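Peroxinectin A (Dictyostelium discoideum, PDB 6ERC) catalyses the oxidation of phenolic donors by hydrogen peroxide and, as a secreted haem enzyme, also oxidises iodide and thiocyanate. Local coordinates at residues 365-370 / 375-380; 51-56 / 99-104. One frame throughout, in Å; residues are numbered along the deposited sequence.

Contact 1 (365-370 / 375-380); sequences RNFLFG and GGLDLA. With HEM (protoporphyrin IX containing Fe), chain F.
Phe367 and Leu377 form a single antiparallel hydrogen-bonded bridge, where the chain leaving helix 362-365 doubles back to enter helix 379-390 beside the haem. Leu377 N gives Phe367 O a bond of 2.9 Å, with 158° at the hydrogen; the return bond, from Phe367 N to Leu377 O, is weak. On the side chains of the same pair, CD2 of Leu377 touches ring atom CD2 of Phe367 at 3.6 Å.

Nearer the turn, the ring of Phe369 lies over Gly376, whose CA stands 3.7 Å from the ring centroid, almost on its normal, in a CH-pi contact. Glycine suits position 376, where phi is positive and a CB would run into Phe367 O.

At the start of helix 379-390, Asp378 takes the N-cap position, its side chain capping a backbone N just past Ala380. Its OD1 meets the aliphatic CG of Arg365, while OD2 makes a salt bridge to Arg49 and hydrogen bonds to Ser52 and Ser381; the bent Arg365 chain carries its guanidinium on to Asp57. Leu379 CD1 packs against HEM C3A at 3.7 Å. A beta bridge running into an aspartate-capped helix thus leads directly to the haem pocket of this animal-type peroxidase.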
ATOM      1  N   ARG A 365       5.826  -5.437 -14.466  1.00 58.98           N
ATOM      2  CA  ARG A 365       5.212  -6.628 -15.042  1.00 57.98           C
ATOM      3  C   ARG A 365       6.243  -7.607 -15.588  1.00 57.73           C
ATOM      4  O   ARG A 365       5.983  -8.813 -15.622  1.00 58.41           O
ATOM      5  CB  ARG A 365       4.236  -6.228 -16.150  1.00 57.97           C
ATOM      6  CG  ARG A 365       3.164  -7.268 -16.429  1.00 59.30           C
ATOM      7  CD  ARG A 365       2.256  -6.856 -17.576  1.00 58.33           C
ATOM      8  NE  ARG A 365       2.940  -6.897 -18.865  1.00 59.61           N
ATOM      9  CZ  ARG A 365       3.153  -8.005 -19.572  1.00 59.15           C
ATOM     10  NH1 ARG A 365       2.746  -9.183 -19.118  1.00 59.73           N
ATOM     11  NH2 ARG A 365       3.782  -7.936 -20.737  1.00 58.65           N
ATOM     12  N   ASN A 366       7.406  -7.122 -16.013  1.00 57.23           N
ATOM     13  CA  ASN A 366       8.443  -7.963 -16.605  1.00 58.45           C
ATOM     14  C   ASN A 366       9.795  -7.676 -15.968  1.00 58.24           C
ATOM     15  O   ASN A 366      10.779  -7.373 -16.645  1.00 59.44           O
ATOM     16  CB  ASN A 366       8.516  -7.754 -18.117  1.00 60.68           C
ATOM     17  CG  ASN A 366       7.276  -8.243 -18.838  1.00 60.08           C
ATOM     18  OD1 ASN A 366       6.806  -9.361 -18.611  1.00 59.45           O
ATOM     19  ND2 ASN A 366       6.736  -7.405 -19.714  1.00 60.49           N
ATOM     20  N   PHE A 367       9.862  -7.772 -14.643  1.00 58.83           N
ATOM     21  CA  PHE A 367      11.127  -7.612 -13.938  1.00 59.66           C
ATOM     22  C   PHE A 367      11.895  -8.928 -13.949  1.00 59.95           C
ATOM     23  O   PHE A 367      11.346  -9.979 -13.602  1.00 60.67           O
ATOM     24  CB  PHE A 367      10.896  -7.155 -12.497  1.00 57.86           C
ATOM     25  CG  PHE A 367      12.156  -7.085 -11.685  1.00 58.64           C
ATOM     26  CD1 PHE A 367      13.005  -5.998 -11.797  1.00 58.16           C
ATOM     27  CD2 PHE A 367      12.503  -8.115 -10.825  1.00 58.96           C
ATOM     28  CE1 PHE A 367      14.172  -5.934 -11.060  1.00 58.87           C
ATOM     29  CE2 PHE A 367      13.671  -8.055 -10.085  1.00 59.07           C
ATOM     30  CZ  PHE A 367      14.504  -6.965 -10.203  1.00 59.31           C
ATOM     31  N   LEU A 368      13.166  -8.868 -14.336  1.00 60.37           N
ATOM     32  CA  LEU A 368      14.002 -10.055 -14.466  1.00 62.70           C
ATOM     33  C   LEU A 368      15.156  -9.999 -13.478  1.00 62.38           C
ATOM     34  O   LEU A 368      15.689  -8.923 -13.186  1.00 61.17           O
ATOM     35  CB  LEU A 368      14.558 -10.192 -15.889  1.00 62.04           C
ATOM     36  CG  LEU A 368      13.543 -10.433 -17.004  1.00 61.64           C
ATOM     37  CD1 LEU A 368      14.259 -10.526 -18.340  1.00 63.49           C
ATOM     38  CD2 LEU A 368      12.733 -11.693 -16.746  1.00 63.68           C
ATOM     39  N   PHE A 369      15.533 -11.170 -12.961  1.00 63.52           N
ATOM     40  CA  PHE A 369      16.750 -11.267 -12.165  1.00 64.18           C
ATOM     41  C   PHE A 369      17.982 -11.179 -13.053  1.00 64.86           C
ATOM     42  O   PHE A 369      18.995 -10.585 -12.665  1.00 66.17           O
ATOM     43  CB  PHE A 369      16.764 -12.574 -11.367  1.00 65.22           C
ATOM     44  CG  PHE A 369      15.623 -12.717 -10.388  1.00 64.67           C
ATOM     45  CD1 PHE A 369      14.973 -11.601  -9.874  1.00 63.47           C
ATOM     46  CD2 PHE A 369      15.208 -13.974  -9.975  1.00 65.08           C
ATOM     47  CE1 PHE A 369      13.930 -11.741  -8.974  1.00 62.79           C
ATOM     48  CE2 PHE A 369      14.167 -14.119  -9.076  1.00 64.83           C
ATOM     49  CZ  PHE A 369      13.527 -13.000  -8.575  1.00 63.66           C
ATOM     50  N   GLY A 370      17.911 -11.757 -14.250  1.00 63.53           N
ATOM     51  CA  GLY A 370      19.024 -11.727 -15.178  1.00 64.90           C
ATOM     52  C   GLY A 370      18.599 -11.944 -16.615  1.00 65.98           C
ATOM     53  O   GLY A 370      18.028 -11.047 -17.242  1.00 65.57           O
ATOM     54  N   GLY A 375      14.334 -16.825 -13.787  1.00 66.90           N
ATOM     55  CA  GLY A 375      13.916 -16.036 -12.649  1.00 66.51           C
ATOM     56  C   GLY A 375      13.229 -14.742 -13.045  1.00 65.26           C
ATOM     57  O   GLY A 375      13.147 -14.362 -14.213  1.00 66.08           O
ATOM     58  N   GLY A 376      12.722 -14.054 -12.029  1.00 63.49           N
ATOM     59  CA  GLY A 376      12.040 -12.790 -12.189  1.00 62.97           C
ATOM     60  C   GLY A 376      10.689 -12.806 -11.512  1.00 62.07           C
ATOM     61  O   GLY A 376      10.271 -13.796 -10.915  1.00 63.18           O
ATOM     62  N   LEU A 377       9.995 -11.674 -11.618  1.00 58.79           N
ATOM     63  CA  LEU A 377       8.687 -11.532 -10.996  1.00 59.25           C
ATOM     64  C   LEU A 377       7.792 -10.663 -11.868  1.00 58.68           C
ATOM     65  O   LEU A 377       8.265  -9.800 -12.612  1.00 56.83           O
ATOM     66  CB  LEU A 377       8.803 -10.939  -9.586  1.00 59.70           C
ATOM     67  CG  LEU A 377       9.427  -9.546  -9.479  1.00 59.51           C
ATOM     68  CD1 LEU A 377       8.358  -8.452  -9.448  1.00 57.94           C
ATOM     69  CD2 LEU A 377      10.320  -9.478  -8.251  1.00 59.32           C
ATOM     70  N   ASP A 378       6.487 -10.911 -11.764  1.00 58.83           N
ATOM     71  CA  ASP A 378       5.468 -10.176 -12.506  1.00 57.95           C
ATOM     72  C   ASP A 378       4.424  -9.719 -11.499  1.00 57.24           C
ATOM     73  O   ASP A 378       3.685 -10.542 -10.950  1.00 56.56           O
ATOM     74  CB  ASP A 378       4.846 -11.047 -13.600  1.00 60.32           C
ATOM     75  CG  ASP A 378       3.770 -10.326 -14.396  1.00 58.48           C
ATOM     76  OD1 ASP A 378       3.381  -9.201 -14.021  1.00 56.27           O
ATOM     77  OD2 ASP A 378       3.311 -10.893 -15.409  1.00 60.40           O
ATOM     78  N   LEU A 379       4.370  -8.412 -11.249  1.00 58.22           N
ATOM     79  CA  LEU A 379       3.456  -7.902 -10.234  1.00 59.03           C
ATOM     80  C   LEU A 379       2.003  -8.027 -10.673  1.00 57.35           C
ATOM     81  O   LEU A 379       1.124  -8.275  -9.841  1.00 57.44           O
ATOM     82  CB  LEU A 379       3.801  -6.450  -9.910  1.00 57.60           C
ATOM     83  CG  LEU A 379       3.050  -5.806  -8.745  1.00 57.63           C
ATOM     84  CD1 LEU A 379       3.080  -6.677  -7.494  1.00 58.57           C
ATOM     85  CD2 LEU A 379       3.657  -4.449  -8.445  1.00 58.11           C
ATOM     86  N   ALA A 380       1.728  -7.861 -11.966  1.00 58.70           N
ATOM     87  CA  ALA A 380       0.381  -8.107 -12.469  1.00 59.38           C
ATOM     88  C   ALA A 380      -0.041  -9.548 -12.201  1.00 59.43           C
ATOM     89  O   ALA A 380      -1.149  -9.803 -11.718  1.00 58.54           O
ATOM     90  CB  ALA A 380       0.315  -7.793 -13.961  1.00 59.69           C
TER
HETATM   91  CHA HEM F 604       1.037  -5.272  -2.573  1.00 54.12           C
HETATM   92  CHB HEM F 604       5.022  -3.808  -4.886  1.00 50.11           C
HETATM   93  CHC HEM F 604       3.069   0.617  -5.407  1.00 47.77           C
HETATM   94  CHD HEM F 604      -1.008  -0.936  -3.304  1.00 52.38           C
HETATM   95  C1A HEM F 604       2.254  -5.272  -3.208  1.00 52.15           C
HETATM   96  C2A HEM F 604       3.089  -6.427  -3.431  1.00 50.82           C
HETATM   97  C3A HEM F 604       4.192  -6.032  -4.072  1.00 49.41           C
HETATM   98  C4A HEM F 604       4.090  -4.604  -4.272  1.00 49.80           C
HETATM   99  CMA HEM F 604       5.377  -6.915  -4.520  1.00 45.54           C
HETATM  100  CAA HEM F 604       2.724  -7.856  -3.000  1.00 51.66           C
HETATM  101  CBA HEM F 604       2.486  -8.653  -4.275  1.00 52.61           C
HETATM  102  CGA HEM F 604       1.603  -9.838  -3.983  1.00 54.79           C
HETATM  103  O1A HEM F 604       0.426  -9.636  -3.586  1.00 54.82           O
HETATM  104  O2A HEM F 604       2.072 -10.990  -4.159  1.00 54.01           O
HETATM  105  C1B HEM F 604       4.839  -2.484  -5.204  1.00 49.24           C
HETATM  106  C2B HEM F 604       5.820  -1.647  -5.849  1.00 47.71           C
HETATM  107  C3B HEM F 604       5.290  -0.421  -5.992  1.00 48.25           C
HETATM  108  C4B HEM F 604       3.949  -0.448  -5.442  1.00 49.49           C
HETATM  109  CMB HEM F 604       7.214  -2.165  -6.257  1.00 43.14           C
HETATM  110  CAB HEM F 604       5.903   0.851  -6.624  1.00 47.63           C
HETATM  111  CBB HEM F 604       7.104   0.872  -7.211  1.00 48.58           C
HETATM  112  C1C HEM F 604       1.791   0.590  -4.894  1.00 47.66           C
HETATM  113  C2C HEM F 604       0.848   1.696  -4.866  1.00 48.10           C
HETATM  114  C3C HEM F 604      -0.286   1.259  -4.277  1.00 49.54           C
HETATM  115  C4C HEM F 604      -0.079  -0.129  -3.924  1.00 51.55           C
HETATM  116  CMC HEM F 604       1.201   3.080  -5.450  1.00 45.50           C
HETATM  117  CAC HEM F 604      -1.638   1.949  -3.957  1.00 47.87           C
HETATM  118  CBC HEM F 604      -1.949   3.221  -4.216  1.00 47.73           C
HETATM  119  C1D HEM F 604      -0.792  -2.227  -2.886  1.00 52.10           C
HETATM  120  C2D HEM F 604      -1.703  -3.025  -2.098  1.00 51.41           C
HETATM  121  C3D HEM F 604      -1.136  -4.220  -1.911  1.00 54.18           C
HETATM  122  C4D HEM F 604       0.155  -4.218  -2.553  1.00 54.05           C
HETATM  123  CMD HEM F 604      -3.088  -2.555  -1.609  1.00 49.08           C
HETATM  124  CAD HEM F 604      -1.696  -5.415  -1.120  1.00 53.66           C
HETATM  125  CBD HEM F 604      -1.423  -5.094   0.346  1.00 54.33           C
HETATM  126  CGD HEM F 604      -1.130  -6.347   1.135  1.00 53.26           C
HETATM  127  O1D HEM F 604       0.049  -6.786   1.140  1.00 51.67           O
HETATM  128  O2D HEM F 604      -2.058  -6.911   1.768  1.00 51.47           O
HETATM  129  NA  HEM F 604       2.896  -4.173  -3.734  1.00 54.14           N
HETATM  130  NB  HEM F 604       3.710  -1.725  -4.968  1.00 54.65           N
HETATM  131  NC  HEM F 604       1.189  -0.504  -4.309  1.00 52.80           N
HETATM  132  ND  HEM F 604       0.331  -2.986  -3.143  1.00 55.15           N
HETATM  133 FE   HEM F 604       2.019  -2.346  -3.994  1.00 61.91          FE

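Contact 2 (51-56 / 99-104); sequences ISNIIF and KCDQYF
A side-chain hydrogen bond links helix 48-56 to an Asx turn in the loop between strands 91-96 and 113-124: Asn53 meets Asp101, and the contact rests on this one pair. Asn53 ND2 donates to Asp101 OD2 over 3.0 Å, with 151° at the hydrogen. The carboxylate oxygen is approached nearly along its C-O axis, but it lies somewhat out of the amide plane of Asn53, and the two flat groups are turned 44° against each other. The backbones stay well separated, the CA atoms of Asn53 and Asp101 being 9.2 Å apart, so the gap is bridged by side chains alone.

Asparagine suits this place because its amide can give and accept at once. While ND2 serves Asp101, OD1 accepts from Arg365, and the two bonds together should restrict rotation of the amide.

Aspartate is equally apt on the loop, since its two oxygens divide the work. With CG anti to the backbone N (chi1 -173°), OD1 is placed to accept from the chain just ahead. Tyr103 N binds it at 2.7 Å, nearly along the C-O axis, whereas Phe104 N comes at 3.1 Å from above the carboxylate plane. OD2 is left to face the helix, where it takes Asn53 ND2 and also a salt bridge from Arg49, one turn earlier. These donors and the positive charge would be expected to favour the ionised acid.

A disulfide from Cys100 to Cys108 fastens the same loop next to the turn. While OD2 holds helix 48-56, the bond that OD1 accepts from Tyr103 N, two residues on, makes an Asx turn, and the one from Phe104 N, three on, an Asx motif.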
ATOM      1  N   ILE A  51      -3.161 -13.886 -18.456  1.00 58.36           N
ATOM      2  CA  ILE A  51      -3.951 -12.669 -18.311  1.00 59.94           C
ATOM      3  C   ILE A  51      -3.042 -11.450 -18.247  1.00 59.56           C
ATOM      4  O   ILE A  51      -3.392 -10.375 -18.749  1.00 58.69           O
ATOM      5  CB  ILE A  51      -4.854 -12.757 -17.063  1.00 59.07           C
ATOM      6  CG1 ILE A  51      -5.820 -13.943 -17.163  1.00 60.38           C
ATOM      7  CG2 ILE A  51      -5.625 -11.460 -16.870  1.00 58.94           C
ATOM      8  CD1 ILE A  51      -6.850 -13.836 -18.277  1.00 60.03           C
ATOM      9  N   SER A  52      -1.867 -11.592 -17.629  1.00 58.37           N
ATOM     10  CA  SER A  52      -0.922 -10.482 -17.564  1.00 59.11           C
ATOM     11  C   SER A  52      -0.468 -10.072 -18.959  1.00 58.83           C
ATOM     12  O   SER A  52      -0.476  -8.885 -19.304  1.00 58.23           O
ATOM     13  CB  SER A  52       0.278 -10.871 -16.699  1.00 59.58           C
ATOM     14  OG  SER A  52       1.230  -9.824 -16.642  1.00 58.24           O
ATOM     15  N   ASN A  53      -0.071 -11.046 -19.779  1.00 59.14           N
ATOM     16  CA  ASN A  53       0.404 -10.732 -21.122  1.00 61.00           C
ATOM     17  C   ASN A  53      -0.716 -10.179 -21.995  1.00 60.01           C
ATOM     18  O   ASN A  53      -0.487  -9.275 -22.806  1.00 59.65           O
ATOM     19  CB  ASN A  53       1.015 -11.977 -21.765  1.00 60.20           C
ATOM     20  CG  ASN A  53       2.332 -12.372 -21.129  1.00 61.10           C
ATOM     21  OD1 ASN A  53       3.161 -11.520 -20.811  1.00 62.62           O
ATOM     22  ND2 ASN A  53       2.530 -13.670 -20.936  1.00 60.92           N
ATOM     23  N   ILE A  54      -1.933 -10.704 -21.846  1.00 59.01           N
ATOM     24  CA  ILE A  54      -3.021 -10.304 -22.732  1.00 61.48           C
ATOM     25  C   ILE A  54      -3.507  -8.902 -22.384  1.00 59.00           C
ATOM     26  O   ILE A  54      -3.677  -8.052 -23.265  1.00 60.65           O
ATOM     27  CB  ILE A  54      -4.171 -11.329 -22.672  1.00 61.66           C
ATOM     28  CG1 ILE A  54      -3.734 -12.659 -23.299  1.00 60.93           C
ATOM     29  CG2 ILE A  54      -5.412 -10.801 -23.395  1.00 59.80           C
ATOM     30  CD1 ILE A  54      -4.638 -13.826 -22.962  1.00 59.71           C
ATOM     31  N   ILE A  55      -3.745  -8.643 -21.105  1.00 57.87           N
ATOM     32  CA  ILE A  55      -4.401  -7.415 -20.665  1.00 60.63           C
ATOM     33  C   ILE A  55      -3.398  -6.363 -20.205  1.00 58.72           C
ATOM     34  O   ILE A  55      -3.447  -5.216 -20.646  1.00 58.17           O
ATOM     35  CB  ILE A  55      -5.426  -7.737 -19.554  1.00 59.68           C
ATOM     36  CG1 ILE A  55      -6.667  -8.379 -20.176  1.00 59.29           C
ATOM     37  CG2 ILE A  55      -5.802  -6.477 -18.772  1.00 58.49           C
ATOM     38  CD1 ILE A  55      -7.665  -8.899 -19.174  1.00 59.04           C
ATOM     39  N   PHE A  56      -2.485  -6.732 -19.308  1.00 57.66           N
ATOM     40  CA  PHE A  56      -1.676  -5.739 -18.614  1.00 59.28           C
ATOM     41  C   PHE A  56      -0.477  -5.245 -19.413  1.00 58.53           C
ATOM     42  O   PHE A  56       0.147  -4.263 -18.999  1.00 58.07           O
ATOM     43  CB  PHE A  56      -1.203  -6.307 -17.273  1.00 58.85           C
ATOM     44  CG  PHE A  56      -2.298  -6.417 -16.252  1.00 58.88           C
ATOM     45  CD1 PHE A  56      -2.555  -5.375 -15.377  1.00 57.14           C
ATOM     46  CD2 PHE A  56      -3.082  -7.555 -16.176  1.00 58.72           C
ATOM     47  CE1 PHE A  56      -3.566  -5.469 -14.443  1.00 56.64           C
ATOM     48  CE2 PHE A  56      -4.095  -7.653 -15.241  1.00 58.75           C
ATOM     49  CZ  PHE A  56      -4.336  -6.607 -14.373  1.00 57.24           C
ATOM     50  N   LYS A  99       4.229 -21.650 -22.183  1.00 66.76           N
ATOM     51  CA  LYS A  99       5.368 -22.116 -22.959  1.00 67.74           C
ATOM     52  C   LYS A  99       5.770 -21.058 -23.980  1.00 67.98           C
ATOM     53  O   LYS A  99       4.919 -20.428 -24.613  1.00 67.35           O
ATOM     54  CB  LYS A  99       5.033 -23.437 -23.656  1.00 69.42           C
ATOM     55  CG  LYS A  99       6.244 -24.152 -24.249  1.00 69.68           C
ATOM     56  CD  LYS A  99       5.891 -25.516 -24.831  1.00 70.50           C
ATOM     57  CE  LYS A  99       5.115 -25.400 -26.136  1.00 71.99           C
ATOM     58  NZ  LYS A  99       4.965 -26.716 -26.828  1.00 71.24           N
ATOM     59  N   CYS A 100       7.081 -20.848 -24.115  1.00 68.25           N
ATOM     60  CA  CYS A 100       7.670 -19.909 -25.067  1.00 68.28           C
ATOM     61  C   CYS A 100       7.514 -18.453 -24.647  1.00 64.99           C
ATOM     62  O   CYS A 100       7.708 -17.553 -25.469  1.00 64.91           O
ATOM     63  CB  CYS A 100       7.090 -20.090 -26.475  1.00 67.09           C
ATOM     64  SG  CYS A 100       7.360 -21.711 -27.198  1.00 72.08           S
ATOM     65  N   ASP A 101       7.174 -18.184 -23.391  1.00 66.14           N
ATOM     66  CA  ASP A 101       7.071 -16.802 -22.942  1.00 64.82           C
ATOM     67  C   ASP A 101       8.403 -16.093 -23.154  1.00 64.83           C
ATOM     68  O   ASP A 101       9.448 -16.554 -22.685  1.00 65.03           O
ATOM     69  CB  ASP A 101       6.660 -16.746 -21.473  1.00 63.62           C
ATOM     70  CG  ASP A 101       6.376 -15.327 -20.998  1.00 64.14           C
ATOM     71  OD1 ASP A 101       7.300 -14.486 -21.016  1.00 62.64           O
ATOM     72  OD2 ASP A 101       5.218 -15.048 -20.617  1.00 62.20           O
ATOM     73  N   GLN A 102       8.364 -14.969 -23.874  1.00 64.33           N
ATOM     74  CA  GLN A 102       9.591 -14.265 -24.232  1.00 64.86           C
ATOM     75  C   GLN A 102      10.331 -13.718 -23.017  1.00 64.58           C
ATOM     76  O   GLN A 102      11.545 -13.508 -23.093  1.00 64.34           O
ATOM     77  CB  GLN A 102       9.277 -13.124 -25.201  1.00 65.10           C
ATOM     78  CG  GLN A 102       8.630 -13.568 -26.504  1.00 65.11           C
ATOM     79  CD  GLN A 102       9.491 -14.548 -27.276  1.00 66.64           C
ATOM     80  OE1 GLN A 102      10.714 -14.438 -27.285  1.00 67.62           O
ATOM     81  NE2 GLN A 102       8.852 -15.518 -27.923  1.00 68.88           N
ATOM     82  N   TYR A 103       9.638 -13.486 -21.902  1.00 63.92           N
ATOM     83  CA  TYR A 103      10.275 -12.921 -20.719  1.00 66.03           C
ATOM     84  C   TYR A 103      10.689 -13.967 -19.694  1.00 65.14           C
ATOM     85  O   TYR A 103      11.603 -13.703 -18.906  1.00 65.91           O
ATOM     86  CB  TYR A 103       9.341 -11.905 -20.045  1.00 63.24           C
ATOM     87  CG  TYR A 103       8.991 -10.730 -20.930  1.00 63.73           C
ATOM     88  CD1 TYR A 103       7.908 -10.787 -21.799  1.00 63.82           C
ATOM     89  CD2 TYR A 103       9.750  -9.569 -20.904  1.00 62.01           C
ATOM     90  CE1 TYR A 103       7.589  -9.716 -22.613  1.00 63.17           C
ATOM     91  CE2 TYR A 103       9.438  -8.496 -21.712  1.00 61.98           C
ATOM     92  CZ  TYR A 103       8.359  -8.574 -22.564  1.00 63.14           C
ATOM     93  OH  TYR A 103       8.050  -7.506 -23.371  1.00 64.92           O
ATOM     94  N   PHE A 104      10.050 -15.141 -19.682  1.00 62.92           N
ATOM     95  CA  PHE A 104      10.344 -16.139 -18.662  1.00 63.14           C
ATOM     96  C   PHE A 104      10.474 -17.555 -19.216  1.00 65.66           C
ATOM     97  O   PHE A 104      10.605 -18.498 -18.424  1.00 65.20           O
ATOM     98  CB  PHE A 104       9.264 -16.112 -17.572  1.00 62.73           C
ATOM     99  CG  PHE A 104       9.138 -14.785 -16.878  1.00 62.46           C
ATOM    100  CD1 PHE A 104      10.099 -14.367 -15.972  1.00 62.57           C
ATOM    101  CD2 PHE A 104       8.055 -13.957 -17.128  1.00 61.39           C
ATOM    102  CE1 PHE A 104       9.985 -13.148 -15.330  1.00 61.01           C
ATOM    103  CE2 PHE A 104       7.937 -12.735 -16.490  1.00 62.21           C
ATOM    104  CZ  PHE A 104       8.904 -12.330 -15.588  1.00 60.80           C
TER

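In the fold
From the N terminus, helix 48-56 comes first, and contact 2 closes a span of 42 residues when the loop after strand 91-96 returns to it. Much later, contact 1 closes a tight turn, four residues lying between its segments, within the loop joining helices 362-365 and 379-390. The two are in series, neither nested nor crossed, yet their centres lie 11 Å apart. Helix 48-56 joins them, since its Ser52 and Asn53 reach Asp378 and Arg365 of contact 1. The loops also pack directly, with Leu368 CD2 lying 3.4 Å from Phe104 CE1. Thus an early helix and a disulfide-linked loop are tied to a haem-lining helix.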